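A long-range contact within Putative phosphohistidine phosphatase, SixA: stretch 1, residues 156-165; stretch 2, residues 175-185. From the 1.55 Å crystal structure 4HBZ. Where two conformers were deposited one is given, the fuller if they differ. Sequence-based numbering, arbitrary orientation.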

# COMPACT_ATOMS: atom_id res chain seq x y z
N ALA A 156 10.96 0.08 5.90
CA ALA A 156 10.97 0.77 4.63
C ALA A 156 11.13 -0.24 3.49
O ALA A 156 12.06 -1.05 3.47
CB ALA A 156 12.13 1.77 4.60
N GLY A 157 10.22 -0.17 2.52
CA GLY A 157 10.21 -1.06 1.37
C GLY A 157 9.23 -2.20 1.46
O GLY A 157 8.97 -2.90 0.47
N THR A 158 8.66 -2.42 2.66
CA THR A 158 7.66 -3.48 2.84
C THR A 158 6.38 -3.19 2.14
O THR A 158 5.98 -2.05 2.01
CB THR A 158 7.38 -3.66 4.36
OG1 THR A 158 8.59 -3.96 5.03
CG2 THR A 158 6.40 -4.78 4.68
N PHE A 159 5.72 -4.22 1.64
CA PHE A 159 4.34 -4.04 1.21
C PHE A 159 3.47 -5.18 1.67
O PHE A 159 3.90 -6.28 1.90
CB PHE A 159 4.23 -3.85 -0.32
CG PHE A 159 4.71 -5.02 -1.14
CD1 PHE A 159 3.89 -6.09 -1.46
CD2 PHE A 159 6.05 -5.03 -1.58
CE1 PHE A 159 4.35 -7.14 -2.23
CE2 PHE A 159 6.51 -6.09 -2.32
CZ PHE A 159 5.66 -7.11 -2.67
N ALA A 160 2.20 -4.84 1.86
CA ALA A 160 1.11 -5.78 2.20
C ALA A 160 0.15 -5.90 1.05
O ALA A 160 -0.13 -4.89 0.35
CB ALA A 160 0.35 -5.30 3.43
N VAL A 161 -0.29 -7.10 0.79
CA VAL A 161 -1.25 -7.39 -0.26
C VAL A 161 -2.54 -7.83 0.41
O VAL A 161 -2.54 -8.76 1.23
CB VAL A 161 -0.77 -8.51 -1.19
CG1 VAL A 161 -1.80 -8.77 -2.32
CG2 VAL A 161 0.61 -8.22 -1.76
N LEU A 162 -3.62 -7.11 0.11
CA LEU A 162 -4.92 -7.37 0.67
C LEU A 162 -5.96 -7.56 -0.42
O LEU A 162 -5.75 -7.14 -1.54
CB LEU A 162 -5.36 -6.23 1.59
CG LEU A 162 -4.38 -5.84 2.70
CD1 LEU A 162 -3.53 -4.66 2.29
CD2 LEU A 162 -5.10 -5.55 4.01
N SER A 163 -7.05 -8.23 -0.08
CA SER A 163 -8.10 -8.52 -1.03
C SER A 163 -9.42 -8.10 -0.39
O SER A 163 -9.69 -8.38 0.79
CB SER A 163 -8.11 -10.02 -1.30
OG SER A 163 -9.07 -10.29 -2.26
N THR A 164 -10.28 -7.51 -1.23
CA THR A 164 -11.62 -7.07 -0.78
C THR A 164 -12.65 -7.43 -1.83
O THR A 164 -12.41 -7.29 -3.05
CB THR A 164 -11.67 -5.58 -0.42
OG1 THR A 164 -12.96 -5.25 0.17
CG2 THR A 164 -11.45 -4.68 -1.58
N THR A 165 -13.85 -7.77 -1.38
CA THR A 165 -14.95 -7.87 -2.30
C THR A 165 -15.75 -6.60 -2.42
O THR A 165 -16.62 -6.53 -3.31
CB THR A 165 -15.89 -9.03 -1.97
OG1 THR A 165 -16.42 -8.86 -0.65
CG2 THR A 165 -15.13 -10.35 -2.12
N GLY A 175 -13.65 -3.31 4.60
CA GLY A 175 -12.37 -3.86 5.06
C GLY A 175 -11.70 -4.64 3.94
O GLY A 175 -12.17 -4.68 2.77
N ALA A 176 -10.61 -5.33 4.30
CA ALA A 176 -9.95 -6.21 3.32
C ALA A 176 -9.20 -7.27 4.12
O ALA A 176 -8.75 -7.00 5.22
CB ALA A 176 -9.01 -5.44 2.43
N GLU A 177 -9.03 -8.43 3.51
CA GLU A 177 -8.32 -9.53 4.16
C GLU A 177 -6.86 -9.52 3.72
O GLU A 177 -6.54 -9.32 2.54
CB GLU A 177 -8.93 -10.85 3.72
CG GLU A 177 -10.34 -11.08 4.30
CD GLU A 177 -10.80 -12.49 3.99
OE1 GLU A 177 -10.22 -13.48 4.56
OE2 GLU A 177 -11.69 -12.62 3.13
N LEU A 178 -5.99 -9.76 4.68
CA LEU A 178 -4.56 -9.74 4.40
C LEU A 178 -4.15 -11.04 3.76
O LEU A 178 -4.38 -12.14 4.37
CB LEU A 178 -3.81 -9.52 5.69
CG LEU A 178 -2.29 -9.47 5.63
CD1 LEU A 178 -1.80 -8.31 4.75
CD2 LEU A 178 -1.75 -9.27 7.02
N GLN A 179 -3.51 -10.96 2.60
CA GLN A 179 -3.01 -12.12 1.86
C GLN A 179 -1.55 -12.42 2.20
O GLN A 179 -1.18 -13.60 2.38
CB GLN A 179 -3.19 -11.96 0.34
CG GLN A 179 -4.63 -11.69 -0.11
CD GLN A 179 -5.58 -12.71 0.45
OE1 GLN A 179 -5.44 -13.91 0.18
NE2 GLN A 179 -6.53 -12.26 1.27
N LEU A 180 -0.74 -11.38 2.23
CA LEU A 180 0.68 -11.51 2.48
C LEU A 180 1.31 -10.20 2.81
O LEU A 180 0.84 -9.13 2.41
CB LEU A 180 1.39 -12.19 1.33
CG LEU A 180 1.35 -11.56 0.00
CD1 LEU A 180 2.71 -10.89 -0.23
CD2 LEU A 180 1.13 -12.61 -1.09
N VAL A 181 2.45 -10.29 3.52
CA VAL A 181 3.32 -9.17 3.75
C VAL A 181 4.69 -9.59 3.21
O VAL A 181 5.22 -10.64 3.63
CB VAL A 181 3.39 -8.73 5.23
CG1 VAL A 181 4.31 -7.52 5.40
CG2 VAL A 181 1.99 -8.47 5.79
N GLN A 182 5.20 -8.82 2.25
CA GLN A 182 6.53 -9.04 1.65
C GLN A 182 7.49 -8.02 2.20
O GLN A 182 7.35 -6.82 2.00
CB GLN A 182 6.46 -8.91 0.13
CG GLN A 182 5.82 -10.12 -0.52
CD GLN A 182 6.64 -11.38 -0.39
OE1 GLN A 182 6.09 -12.44 -0.07
NE2 GLN A 182 7.95 -11.29 -0.61
N HIS A 183 8.50 -8.51 2.89
CA HIS A 183 9.50 -7.69 3.52
C HIS A 183 10.69 -7.42 2.60
O HIS A 183 10.96 -8.17 1.67
CB HIS A 183 9.95 -8.38 4.84
CG HIS A 183 8.81 -8.61 5.78
ND1 HIS A 183 8.47 -7.67 6.74
CD2 HIS A 183 7.87 -9.56 5.83
CE1 HIS A 183 7.41 -8.09 7.38
NE2 HIS A 183 7.00 -9.21 6.84
N PRO A 184 11.42 -6.34 2.85
CA PRO A 184 12.48 -5.95 1.93
C PRO A 184 13.61 -6.97 1.97
O PRO A 184 13.79 -7.69 2.96
CB PRO A 184 12.98 -4.62 2.44
CG PRO A 184 12.24 -4.34 3.68
CD PRO A 184 11.22 -5.35 3.90
N VAL A 185 14.26 -7.11 0.82
CA VAL A 185 15.27 -8.18 0.73
C VAL A 185 16.63 -7.66 0.42
O VAL A 185 17.61 -8.51 0.39
CB VAL A 185 14.87 -9.27 -0.26
CG1 VAL A 185 13.74 -10.11 0.28
CG2 VAL A 185 14.59 -8.68 -1.66
O HOH W 1 9.11 -5.63 0.07
O HOH W 2 -11.93 -10.57 1.31

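Two neighbouring antiparallel strands can accommodate an extra residue in one strand when a single carbonyl accepts from two successive amides, as in a classic bulge. The pairing of strand 159-164 with strand 177-182 in this SixA-type protein is a compact example. The strands run at 149° to one another, and the two stretches together bury 759 Å².

Stretch 2 enters at Gly175, the first residue to leave helical geometry after a helix, with a positive phi that favours glycine. Gly175 O accepts a hydrogen bond from Thr164 OG1 at 2.8 Å, a side-chain link just before the ladder proper. Ala176 then points toward stretch 1, where its CB lies 3.8 Å from Leu162 CB and 3.9 Å from Thr164 CB.

Regular pairing begins at Glu177, which exchanges two backbone bonds with Ser163: Glu177 N to Ser163 O at 2.8 Å and Ser163 N to Glu177 O at 2.9 Å. A water reinforces the pair, donating to both Ser163 O and Glu177 OE2. Leu178 sits opposite Leu162 in a non-hydrogen-bonded pair, so side chains rather than amides make the contact. Leu178 CD1 reaches 4.1 Å from Leu162 CG and 3.9 Å from Ala160 CB, forming an apolar patch on one face of the sheet.

Here the register shifts by one. Gln179 is the additional residue of a beta bulge, and Gln179 N donates to Val161 O at 2.8 Å. Leu180 N also donates to Val161 O, but this bond is weak, at 3.3 Å. The shared carbonyl thus keeps both amides of the bulge bonded. The side chain of Gln179 turns back on its own strand, with Gln179 NE2 making a weak 3.2 Å bond to Glu177 O. Leu180 completes its pair through its carbonyl O, which accepts from Val161 N at 2.8 Å, nearly linear at 173°; on the face they share, Leu180 CD1 packs 3.7 Å from Val161 CG2.

Val181 returns to the face of Ala160 and Leu162, its CG1 3.5 Å from Thr158 CG2. Gln182 closes the ladder with Phe159: Gln182 N to Phe159 O is 2.9 Å, and Phe159 N to Gln182 O is 3.1 Å. Beside these bonds, Gln182 CB lies over one face of the Phe159 ring, 3.7 Å from its centroid, in a CH-pi contact. A second water donates to Gln182 O and Gly157 O, bridging the two stretches just beyond the end of the ladder, since Gly157 lies in the loop that leads into its strand. His183 points away, but the CA-to-CB bond of Pro184 points toward stretch 1, and Pro184 CD lies 3.2 Å from Thr158 OG1.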